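Local atomic coordinates of odorant-binding protein 47 (Anopheles gambiae, PDB entry 3PM2), a protein that binds hydrophobic odorants such as menthol, decanal and indole and is thought to help carry them through the aqueous fluid around olfactory dendrites. Residues A[59-64]-A[75-80]; A[116-121]-A[130-135]; A[97-102]-A[142-147]. All blocks are in the same frame, centred on the assembly; numbering follows the deposited sequence.

Contact 1. Residues A[59-64]-A[75-80]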
ATOM      1  N   CYS A  59       6.913   3.199  -7.945  1.00 15.24           N
ATOM      2  CA  CYS A  59       6.391   3.713  -9.215  1.00 15.70           C
ATOM      3  C   CYS A  59       5.253   4.728  -8.944  1.00 18.18           C
ATOM      4  O   CYS A  59       5.252   5.826  -9.523  1.00 16.57           O
ATOM      5  CB  CYS A  59       5.923   2.552 -10.096  1.00 17.62           C
ATOM      6  SG  CYS A  59       5.141   3.056 -11.652  1.00 23.21           S
ATOM      7  N   VAL A  60       4.298   4.361  -8.036  1.00 14.25           N
ATOM      8  CA  VAL A  60       3.170   5.191  -7.642  1.00 13.35           C
ATOM      9  C   VAL A  60       3.701   6.474  -7.002  1.00 16.75           C
ATOM     10  O   VAL A  60       3.236   7.563  -7.328  1.00 17.36           O
ATOM     11  CB  VAL A  60       2.203   4.443  -6.685  1.00 16.60           C
ATOM     12  CG1 VAL A  60       1.209   5.410  -6.047  1.00 16.25           C
ATOM     13  CG2 VAL A  60       1.454   3.314  -7.403  1.00 16.10           C
ATOM     14  N   MET A  61       4.664   6.344  -6.110  1.00 13.38           N
ATOM     15  CA  MET A  61       5.242   7.506  -5.406  1.00 12.90           C
ATOM     16  C   MET A  61       5.982   8.424  -6.361  1.00 20.20           C
ATOM     17  O   MET A  61       5.818   9.638  -6.283  1.00 21.08           O
ATOM     18  CB  MET A  61       6.101   7.064  -4.226  1.00 14.08           C
ATOM     19  CG  MET A  61       5.301   6.364  -3.123  1.00 16.22           C
ATOM     20  SD  MET A  61       4.162   7.472  -2.288  1.00 18.49           S
ATOM     21  CE  MET A  61       3.763   6.504  -0.820  1.00 16.07           C
ATOM     22  N   ASN A  62       6.692   7.838  -7.339  1.00 18.68           N
ATOM     23  CA  ASN A  62       7.374   8.615  -8.387  1.00 18.77           C
ATOM     24  C   ASN A  62       6.351   9.307  -9.298  1.00 22.51           C
ATOM     25  O   ASN A  62       6.599  10.445  -9.729  1.00 22.42           O
ATOM     26  CB  ASN A  62       8.351   7.741  -9.202  1.00 19.50           C
ATOM     27  CG  ASN A  62       9.696   7.506  -8.524  1.00 29.42           C
ATOM     28  OD1 ASN A  62      10.212   8.348  -7.775  1.00 25.36           O
ATOM     29  ND2 ASN A  62      10.340   6.392  -8.838  1.00 19.87           N
ATOM     30  N   SER A  63       5.180   8.667  -9.553  1.00 19.05           N
ATOM     31  CA  SER A  63       4.171   9.291 -10.425  1.00 19.56           C
ATOM     32  C   SER A  63       3.612  10.583  -9.817  1.00 25.41           C
ATOM     33  O   SER A  63       3.135  11.434 -10.549  1.00 25.85           O
ATOM     34  CB  SER A  63       3.041   8.317 -10.771  1.00 22.32           C
ATOM     35  OG  SER A  63       2.063   8.237  -9.746  1.00 27.41           O
ATOM     36  N   THR A  64       3.689  10.720  -8.481  1.00 22.09           N
ATOM     37  CA  THR A  64       3.184  11.880  -7.729  1.00 21.31           C
ATOM     38  C   THR A  64       4.295  12.738  -7.121  1.00 24.82           C
ATOM     39  O   THR A  64       3.997  13.585  -6.278  1.00 25.06           O
ATOM     40  CB  THR A  64       2.229  11.389  -6.636  1.00 28.48           C
ATOM     41  OG1 THR A  64       2.845  10.295  -5.947  1.00 24.57           O
ATOM     42  CG2 THR A  64       0.892  10.965  -7.189  1.00 31.53           C
ATOM     43  N   GLU A  75       4.213  15.982   3.765  1.00 23.71           N
ATOM     44  CA  GLU A  75       3.360  17.157   3.553  1.00 23.18           C
ATOM     45  C   GLU A  75       2.565  17.018   2.251  1.00 25.97           C
ATOM     46  O   GLU A  75       1.339  17.090   2.278  1.00 24.64           O
ATOM     47  CB  GLU A  75       4.183  18.456   3.592  1.00 24.99           C
ATOM     48  CG  GLU A  75       4.763  18.785   4.969  1.00 37.70           C
ATOM     49  CD  GLU A  75       5.817  17.824   5.511  1.00 63.83           C
ATOM     50  OE1 GLU A  75       6.621  17.293   4.705  1.00 57.81           O
ATOM     51  OE2 GLU A  75       5.794  17.554   6.734  1.00 56.72           O
ATOM     52  N   ALA A  76       3.258  16.733   1.138  1.00 23.30           N
ATOM     53  CA  ALA A  76       2.626  16.556  -0.159  1.00 22.20           C
ATOM     54  C   ALA A  76       1.723  15.323  -0.180  1.00 23.84           C
ATOM     55  O   ALA A  76       0.647  15.384  -0.776  1.00 24.30           O
ATOM     56  CB  ALA A  76       3.675  16.472  -1.253  1.00 23.47           C
ATOM     57  N   LEU A  77       2.139  14.208   0.486  1.00 18.97           N
ATOM     58  CA  LEU A  77       1.308  13.005   0.538  1.00 15.79           C
ATOM     59  C   LEU A  77      -0.009  13.303   1.261  1.00 20.92           C
ATOM     60  O   LEU A  77      -1.069  12.864   0.810  1.00 19.37           O
ATOM     61  CB  LEU A  77       2.061  11.843   1.224  1.00 14.51           C
ATOM     62  CG  LEU A  77       1.240  10.570   1.470  1.00 16.49           C
ATOM     63  CD1 LEU A  77       2.096   9.359   1.290  1.00 15.72           C
ATOM     64  CD2 LEU A  77       0.655  10.566   2.886  1.00 21.29           C
ATOM     65  N   THR A  78       0.058  14.032   2.397  1.00 20.56           N
ATOM     66  CA  THR A  78      -1.130  14.392   3.190  1.00 20.08           C
ATOM     67  C   THR A  78      -2.070  15.242   2.348  1.00 24.52           C
ATOM     68  O   THR A  78      -3.261  14.984   2.355  1.00 22.30           O
ATOM     69  CB  THR A  78      -0.708  15.052   4.512  1.00 21.33           C
ATOM     70  OG1 THR A  78       0.161  14.146   5.202  1.00 20.89           O
ATOM     71  CG2 THR A  78      -1.898  15.425   5.419  1.00 19.38           C
ATOM     72  N   LYS A  79      -1.532  16.253   1.623  1.00 23.21           N
ATOM     73  CA  LYS A  79      -2.303  17.112   0.718  1.00 22.95           C
ATOM     74  C   LYS A  79      -3.082  16.286  -0.328  1.00 24.52           C
ATOM     75  O   LYS A  79      -4.283  16.526  -0.538  1.00 23.18           O
ATOM     76  CB  LYS A  79      -1.385  18.139   0.036  1.00 25.32           C
ATOM     77  CG  LYS A  79      -2.143  19.275  -0.642  1.00 36.20           C
ATOM     78  CD  LYS A  79      -1.227  20.424  -1.051  1.00 47.45           C
ATOM     79  CE  LYS A  79      -1.914  21.449  -1.929  1.00 57.57           C
ATOM     80  NZ  LYS A  79      -1.304  21.545  -3.288  1.00 61.68           N
ATOM     81  N   LEU A  80      -2.418  15.288  -0.942  1.00 20.19           N
ATOM     82  CA  LEU A  80      -3.058  14.414  -1.937  1.00 19.86           C
ATOM     83  C   LEU A  80      -4.163  13.563  -1.351  1.00 21.64           C
ATOM     84  O   LEU A  80      -5.241  13.505  -1.935  1.00 21.27           O
ATOM     85  CB  LEU A  80      -2.051  13.538  -2.688  1.00 20.49           C
ATOM     86  CG  LEU A  80      -1.175  14.252  -3.697  1.00 27.94           C
ATOM     87  CD1 LEU A  80      -0.108  13.315  -4.221  1.00 28.66           C
ATOM     88  CD2 LEU A  80      -2.007  14.848  -4.846  1.00 32.59           C
TER

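Contact 2. Residues A[116-121]-A[130-135]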
ATOM      1  N   ALA A 116      18.213  -1.601   5.299  1.00 17.22           N
ATOM      2  CA  ALA A 116      18.897  -2.819   4.866  1.00 15.43           C
ATOM      3  C   ALA A 116      18.277  -3.345   3.576  1.00 17.38           C
ATOM      4  O   ALA A 116      19.006  -3.740   2.664  1.00 16.19           O
ATOM      5  CB  ALA A 116      18.830  -3.859   5.949  1.00 15.80           C
ATOM      6  N   GLY A 117      16.945  -3.254   3.476  1.00 14.11           N
ATOM      7  CA  GLY A 117      16.201  -3.649   2.287  1.00 13.23           C
ATOM      8  C   GLY A 117      16.628  -2.835   1.073  1.00 17.66           C
ATOM      9  O   GLY A 117      16.820  -3.393  -0.005  1.00 16.05           O
ATOM     10  N   ALA A 118      16.852  -1.535   1.255  1.00 14.96           N
ATOM     11  CA  ALA A 118      17.309  -0.654   0.177  1.00 16.18           C
ATOM     12  C   ALA A 118      18.689  -1.087  -0.391  1.00 20.91           C
ATOM     13  O   ALA A 118      19.002  -0.794  -1.553  1.00 19.61           O
ATOM     14  CB  ALA A 118      17.396   0.763   0.693  1.00 17.36           C
ATOM     15  N   LYS A 119      19.493  -1.798   0.434  1.00 17.91           N
ATOM     16  CA  LYS A 119      20.853  -2.231   0.070  1.00 16.92           C
ATOM     17  C   LYS A 119      20.958  -3.662  -0.473  1.00 21.12           C
ATOM     18  O   LYS A 119      22.052  -4.122  -0.821  1.00 17.93           O
ATOM     19  CB  LYS A 119      21.804  -1.980   1.238  1.00 19.28           C
ATOM     20  CG  LYS A 119      21.867  -0.500   1.652  1.00 30.19           C
ATOM     21  CD  LYS A 119      23.264  -0.097   2.053  1.00 44.27           C
ATOM     22  CE  LYS A 119      23.323   1.201   2.831  1.00 62.77           C
ATOM     23  NZ  LYS A 119      24.738   1.610   3.100  1.00 76.05           N
ATOM     24  N   LEU A 120      19.810  -4.342  -0.630  1.00 17.01           N
ATOM     25  CA  LEU A 120      19.799  -5.705  -1.143  1.00 16.68           C
ATOM     26  C   LEU A 120      20.281  -5.742  -2.602  1.00 21.82           C
ATOM     27  O   LEU A 120      20.118  -4.778  -3.343  1.00 19.72           O
ATOM     28  CB  LEU A 120      18.372  -6.299  -1.041  1.00 16.25           C
ATOM     29  CG  LEU A 120      17.839  -6.545   0.382  1.00 19.33           C
ATOM     30  CD1 LEU A 120      16.330  -6.846   0.362  1.00 18.91           C
ATOM     31  CD2 LEU A 120      18.608  -7.656   1.089  1.00 20.50           C
ATOM     32  N   THR A 121      20.912  -6.830  -2.979  1.00 21.14           N
ATOM     33  CA  THR A 121      21.396  -7.015  -4.346  1.00 21.57           C
ATOM     34  C   THR A 121      20.437  -7.921  -5.094  1.00 23.53           C
ATOM     35  O   THR A 121      19.827  -8.771  -4.452  1.00 23.55           O
ATOM     36  CB  THR A 121      22.845  -7.525  -4.368  1.00 30.91           C
ATOM     37  OG1 THR A 121      22.952  -8.708  -3.588  1.00 30.72           O
ATOM     38  CG2 THR A 121      23.826  -6.494  -3.873  1.00 33.47           C
ATOM     39  N   CYS A 130      14.133  -1.747  -5.316  1.00 15.16           N
ATOM     40  CA  CYS A 130      13.473  -0.472  -4.991  1.00 15.11           C
ATOM     41  C   CYS A 130      13.611  -0.230  -3.507  1.00 16.53           C
ATOM     42  O   CYS A 130      13.687  -1.191  -2.726  1.00 15.97           O
ATOM     43  CB  CYS A 130      12.003  -0.483  -5.415  1.00 16.23           C
ATOM     44  SG  CYS A 130      11.775  -0.420  -7.216  1.00 20.82           S
ATOM     45  N   HIS A 131      13.650   1.050  -3.112  1.00 13.00           N
ATOM     46  CA  HIS A 131      13.739   1.359  -1.696  1.00 13.02           C
ATOM     47  C   HIS A 131      12.425   0.928  -1.031  1.00 14.47           C
ATOM     48  O   HIS A 131      11.363   1.190  -1.578  1.00 14.68           O
ATOM     49  CB  HIS A 131      13.991   2.864  -1.468  1.00 13.41           C
ATOM     50  CG  HIS A 131      14.438   3.195  -0.068  1.00 16.01           C
ATOM     51  ND1 HIS A 131      13.550   3.194   1.003  1.00 16.84           N
ATOM     52  CD2 HIS A 131      15.651   3.606   0.373  1.00 16.06           C
ATOM     53  CE1 HIS A 131      14.253   3.578   2.057  1.00 16.03           C
ATOM     54  NE2 HIS A 131      15.527   3.828   1.727  1.00 16.44           N
ATOM     55  N   PRO A 132      12.453   0.244   0.132  1.00 10.72           N
ATOM     56  CA  PRO A 132      11.183  -0.217   0.727  1.00 10.26           C
ATOM     57  C   PRO A 132      10.267   0.878   1.279  1.00 14.20           C
ATOM     58  O   PRO A 132       9.110   0.573   1.575  1.00 13.69           O
ATOM     59  CB  PRO A 132      11.633  -1.148   1.857  1.00 12.43           C
ATOM     60  CG  PRO A 132      13.066  -1.487   1.567  1.00 16.54           C
ATOM     61  CD  PRO A 132      13.616  -0.245   0.897  1.00 12.60           C
ATOM     62  N   ILE A 133      10.751   2.117   1.454  1.00 11.28           N
ATOM     63  CA  ILE A 133       9.888   3.152   2.069  1.00 11.51           C
ATOM     64  C   ILE A 133       8.538   3.332   1.356  1.00 13.94           C
ATOM     65  O   ILE A 133       7.500   3.426   2.032  1.00 14.31           O
ATOM     66  CB  ILE A 133      10.597   4.517   2.321  1.00 14.84           C
ATOM     67  CG1 ILE A 133       9.816   5.417   3.314  1.00 17.69           C
ATOM     68  CG2 ILE A 133      10.892   5.270   1.029  1.00 14.65           C
ATOM     69  CD1 ILE A 133       9.518   4.802   4.745  1.00 21.47           C
ATOM     70  N   SER A 134       8.543   3.402   0.018  1.00 10.81           N
ATOM     71  CA  SER A 134       7.273   3.645  -0.694  1.00 10.98           C
ATOM     72  C   SER A 134       6.203   2.585  -0.379  1.00 14.05           C
ATOM     73  O   SER A 134       5.063   2.938  -0.080  1.00 12.01           O
ATOM     74  CB  SER A 134       7.504   3.754  -2.193  1.00 13.40           C
ATOM     75  OG  SER A 134       8.343   4.849  -2.523  1.00 17.52           O
ATOM     76  N   GLY A 135       6.589   1.312  -0.454  1.00 11.80           N
ATOM     77  CA  GLY A 135       5.688   0.200  -0.171  1.00 11.37           C
ATOM     78  C   GLY A 135       5.276   0.161   1.294  1.00 14.51           C
ATOM     79  O   GLY A 135       4.124  -0.142   1.603  1.00 13.14           O
TER
HETATM   80  O   HOH W   1      14.486  -3.662  -1.594  1.00 15.91           O

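Contact 3. Residues A[97-102]-A[142-147]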
ATOM      1  N   LEU A  97      -5.985  11.394   8.431  1.00 20.86           N
ATOM      2  CA  LEU A  97      -4.893  11.995   9.210  1.00 20.85           C
ATOM      3  C   LEU A  97      -4.292  10.994  10.224  1.00 23.83           C
ATOM      4  O   LEU A  97      -3.074  10.876  10.297  1.00 21.78           O
ATOM      5  CB  LEU A  97      -5.352  13.280   9.904  1.00 21.50           C
ATOM      6  CG  LEU A  97      -5.657  14.465   8.986  1.00 26.82           C
ATOM      7  CD1 LEU A  97      -6.472  15.522   9.730  1.00 28.00           C
ATOM      8  CD2 LEU A  97      -4.367  15.105   8.450  1.00 28.81           C
ATOM      9  N   ASP A  98      -5.151  10.224  10.938  1.00 20.24           N
ATOM     10  CA  ASP A  98      -4.701   9.208  11.885  1.00 20.06           C
ATOM     11  C   ASP A  98      -3.922   8.096  11.164  1.00 21.89           C
ATOM     12  O   ASP A  98      -2.885   7.662  11.668  1.00 20.21           O
ATOM     13  CB  ASP A  98      -5.885   8.600  12.670  1.00 22.52           C
ATOM     14  CG  ASP A  98      -6.546   9.505  13.721  1.00 38.03           C
ATOM     15  OD1 ASP A  98      -6.126  10.685  13.853  1.00 40.17           O
ATOM     16  OD2 ASP A  98      -7.492   9.033  14.404  1.00 42.51           O
ATOM     17  N   ALA A  99      -4.416   7.656   9.983  1.00 16.98           N
ATOM     18  CA  ALA A  99      -3.770   6.601   9.190  1.00 16.31           C
ATOM     19  C   ALA A  99      -2.349   7.026   8.767  1.00 19.51           C
ATOM     20  O   ALA A  99      -1.421   6.248   8.944  1.00 18.63           O
ATOM     21  CB  ALA A  99      -4.610   6.285   7.968  1.00 16.77           C
ATOM     22  N   ILE A 100      -2.182   8.278   8.307  1.00 18.01           N
ATOM     23  CA  ILE A 100      -0.877   8.821   7.899  1.00 17.19           C
ATOM     24  C   ILE A 100       0.085   8.856   9.090  1.00 20.92           C
ATOM     25  O   ILE A 100       1.229   8.413   8.968  1.00 19.56           O
ATOM     26  CB  ILE A 100      -1.017  10.200   7.200  1.00 19.12           C
ATOM     27  CG1 ILE A 100      -1.802  10.096   5.880  1.00 18.24           C
ATOM     28  CG2 ILE A 100       0.375  10.839   6.964  1.00 19.14           C
ATOM     29  CD1 ILE A 100      -2.299  11.440   5.334  1.00 19.23           C
ATOM     30  N   ASP A 101      -0.393   9.334  10.241  1.00 18.02           N
ATOM     31  CA  ASP A 101       0.427   9.409  11.451  1.00 18.36           C
ATOM     32  C   ASP A 101       0.914   8.012  11.865  1.00 19.86           C
ATOM     33  O   ASP A 101       2.100   7.830  12.126  1.00 17.44           O
ATOM     34  CB  ASP A 101      -0.346  10.085  12.589  1.00 20.79           C
ATOM     35  CG  ASP A 101       0.562  10.633  13.660  1.00 35.14           C
ATOM     36  OD1 ASP A 101       1.473  11.444  13.316  1.00 36.78           O
ATOM     37  OD2 ASP A 101       0.387  10.248  14.837  1.00 38.06           O
ATOM     38  N   GLY A 102       0.003   7.050  11.892  1.00 15.57           N
ATOM     39  CA  GLY A 102       0.321   5.679  12.288  1.00 15.96           C
ATOM     40  C   GLY A 102       1.278   4.977  11.349  1.00 18.77           C
ATOM     41  O   GLY A 102       2.129   4.207  11.806  1.00 16.88           O
ATOM     42  N   GLY A 142      -3.329   1.818   2.549  1.00 14.42           N
ATOM     43  CA  GLY A 142      -4.445   1.087   1.979  1.00 13.39           C
ATOM     44  C   GLY A 142      -5.125   0.159   2.966  1.00 16.93           C
ATOM     45  O   GLY A 142      -6.363   0.138   3.047  1.00 16.07           O
ATOM     46  N   MET A 143      -4.328  -0.619   3.722  1.00 12.87           N
ATOM     47  CA  MET A 143      -4.910  -1.580   4.679  1.00 12.14           C
ATOM     48  C   MET A 143      -5.634  -0.863   5.808  1.00 15.27           C
ATOM     49  O   MET A 143      -6.723  -1.283   6.183  1.00 13.90           O
ATOM     50  CB  MET A 143      -3.826  -2.519   5.251  1.00 13.98           C
ATOM     51  CG  MET A 143      -3.225  -3.419   4.173  1.00 17.36           C
ATOM     52  SD  MET A 143      -1.919  -4.528   4.818  1.00 21.79           S
ATOM     53  CE  MET A 143      -0.724  -3.448   5.231  1.00 19.97           C
ATOM     54  N   THR A 144      -5.021   0.203   6.341  1.00 12.21           N
ATOM     55  CA  THR A 144      -5.611   0.966   7.455  1.00 12.78           C
ATOM     56  C   THR A 144      -6.909   1.667   7.028  1.00 16.49           C
ATOM     57  O   THR A 144      -7.890   1.608   7.778  1.00 16.08           O
ATOM     58  CB  THR A 144      -4.596   1.968   8.035  1.00 15.01           C
ATOM     59  OG1 THR A 144      -3.398   1.264   8.421  1.00 16.32           O
ATOM     60  CG2 THR A 144      -5.173   2.759   9.218  1.00 18.53           C
ATOM     61  N   LEU A 145      -6.907   2.356   5.863  1.00 14.54           N
ATOM     62  CA  LEU A 145      -8.117   3.055   5.384  1.00 14.87           C
ATOM     63  C   LEU A 145      -9.301   2.109   5.231  1.00 19.88           C
ATOM     64  O   LEU A 145     -10.403   2.424   5.680  1.00 19.40           O
ATOM     65  CB  LEU A 145      -7.879   3.814   4.057  1.00 14.73           C
ATOM     66  CG  LEU A 145      -6.865   4.977   4.160  1.00 18.55           C
ATOM     67  CD1 LEU A 145      -6.395   5.422   2.747  1.00 22.14           C
ATOM     68  CD2 LEU A 145      -7.372   6.107   5.113  1.00 18.72           C
ATOM     69  N   PHE A 146      -9.064   0.944   4.622  1.00 16.80           N
ATOM     70  CA  PHE A 146     -10.088  -0.076   4.406  1.00 16.17           C
ATOM     71  C   PHE A 146     -10.652  -0.614   5.732  1.00 21.77           C
ATOM     72  O   PHE A 146     -11.872  -0.734   5.860  1.00 21.42           O
ATOM     73  CB  PHE A 146      -9.521  -1.221   3.536  1.00 17.37           C
ATOM     74  CG  PHE A 146     -10.549  -2.200   3.013  1.00 19.10           C
ATOM     75  CD1 PHE A 146     -11.397  -1.855   1.960  1.00 22.08           C
ATOM     76  CD2 PHE A 146     -10.636  -3.485   3.534  1.00 21.64           C
ATOM     77  CE1 PHE A 146     -12.292  -2.787   1.423  1.00 23.05           C
ATOM     78  CE2 PHE A 146     -11.563  -4.408   3.021  1.00 24.04           C
ATOM     79  CZ  PHE A 146     -12.388  -4.052   1.974  1.00 22.69           C
ATOM     80  N   ALA A 147      -9.769  -0.914   6.713  1.00 17.65           N
ATOM     81  CA  ALA A 147     -10.136  -1.431   8.048  1.00 16.97           C
ATOM     82  C   ALA A 147     -10.910  -0.415   8.902  1.00 20.80           C
ATOM     83  O   ALA A 147     -11.736  -0.798   9.731  1.00 21.11           O
ATOM     84  CB  ALA A 147      -8.875  -1.866   8.790  1.00 17.28           C
TER
HETATM   85  O   HOH W   2      -2.093   3.834  10.392  1.00 40.08           O

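Contact 1. Residues A[59-64]-A[75-80]
The carbonyl oxygen of Val60 has its firm donor in the residue three further on and a weak one in the next: Ser63 OG donates to Val60 O at 2.8 Å, and Thr64 N, on the residue that packs against Leu80, adds a weak bond. The hydroxyl of Ser63 stands 21° from the carbonyl plane, with a C=O...donor angle of 127°, so it comes in obliquely rather than end-on. Thr64 N also binds Met61 O at 3.2 Å. Across the contact everything is apolar. Thr64 turns CB and CG2 to the same methyl, with Thr64 CB and Thr64 CG2 each 3.9 Å from Leu80 CD1. Helices 55-63 and 74-85 of this PBP/GOBP-family fold meet here, and the connection between them holds a small antiparallel strand pair; Cys59 joins helix 55-63 to helix 27-44 through its disulfide with Cys33. The second touch lies deeper. Met61 bends at chi2 (-67°), which carries its tip towards helix 74-85, and Met61 CE meets Leu77 CD1 at 3.9 Å. On the other side of that touch, Leu77 has its CG anti to the backbone N, which sets the CD1 branch against the Met61 methyl. Ile137 of helix 133-147 touches both Met61 and Leu77, while Thr64 rests in addition on Val25.

Contact 2. Residues A[116-121]-A[130-135]
His131 lays its ring beside Ala118, and the contact can be followed from the first side-chain bond outward. At CB the chain turns CG anti to the backbone N (chi1 -165°), and this brings CG, CD2 and NE2 obliquely against the methyl of Ala118. His131 CG is 3.9 Å from Ala118 CB, and next along the ring His131 CD2 comes to 3.4 Å of Ala118 CB. The far nitrogen, His131 NE2, is 3.7 Å from Ala118 CB and forms a weak hydrogen bond with Glu115. On the other flank His131 ND1 accepts from Ile133 N at 3.0 Å, with an N-H...acceptor angle of 164° and the donor only 8° out of the ring plane. This nearly straight capping bond ties the imidazole to the turn that leads into helix 133-147, and is consistent with ND1 carrying no proton. Cys130, which precedes His131, is bonded to Cys55, a link consistent with the classical six-cysteine pattern of the PBP/GOBP family. Pro132 carries the contact further: Pro132 CD lies 3.5 Å from Ala118 N, and Pro132 CG reaches 3.8 Å from Gly117 C, against bare backbone since Gly117 bears no side chain. Water 1 lies 2.8 Å from both Gly117 O and Cys130 O, although other acceptors compete for its protons.

Contact 3. Residues A[97-102]-A[142-147]
No ring or other flat side chain takes part where Ala99 meets Thr144 and Leu145; the one aromatic ring of the two segments, Phe146, lies on another side of its helix, in edge-to-face packing with Phe154 and Phe172. The carboxylate of Asp101 is likewise remote from the contact, its OD1 engaged in a salt bridge with Arg74. What touches is a single methyl that meets two branched side chains. Ala99 CB is 3.8 Å from Thr144 CG2 and 4.0 Å from Leu145 CD2. The torsion at Thr144 (chi1 -55°) puts CG2 anti to the backbone N and towards helix 92-109, while OG1 lies beside the backbone N and bonds to Cys140 O of its own helix, one turn back. The small side chain of Ala99 lets the backbones come close, with 6.2 Å between Ala99 CA and Thr144 CA. That proximity also brings Thr144 CG2 to 4.1 Å of Ala99 CA, so the methyl reaches the helix surface itself. Water 2 adds a polar link at this contact: it donates to Ala99 O at 2.9 Å and only weakly to Thr144 OG1, at 3.5 Å. The disulfide Cys103-Cys140, consistent with one of the three classical bridges of the family, joins the same two helices covalently close by, and Thr144 touches Cys103. Helix 74-85 packs against the same pair of helices, with its Tyr81 on Leu145 and its Thr78 on Leu97 and Ile100 of helix 92-109.

From the N terminus, contact 1 comes first: it closes the short excursion from helix 55-63 through the 67-68/71-72 strand pair to helix 74-85. The chain then runs into helix 92-109, where residues 97-102 open contact 3. Before that contact closes at residues 142-147, contact 2 opens and closes, joining the end of helix 111-118 to the start of helix 133-147; it therefore lies wholly within contact 3's span, whereas contact 1 precedes both. Helix 133-147 serves contacts 2 and 3, whose nearest atoms are about 7 Å apart. Contact 1 touches each of the others, through Met61 on Ser134 and Leu77 on Ile100.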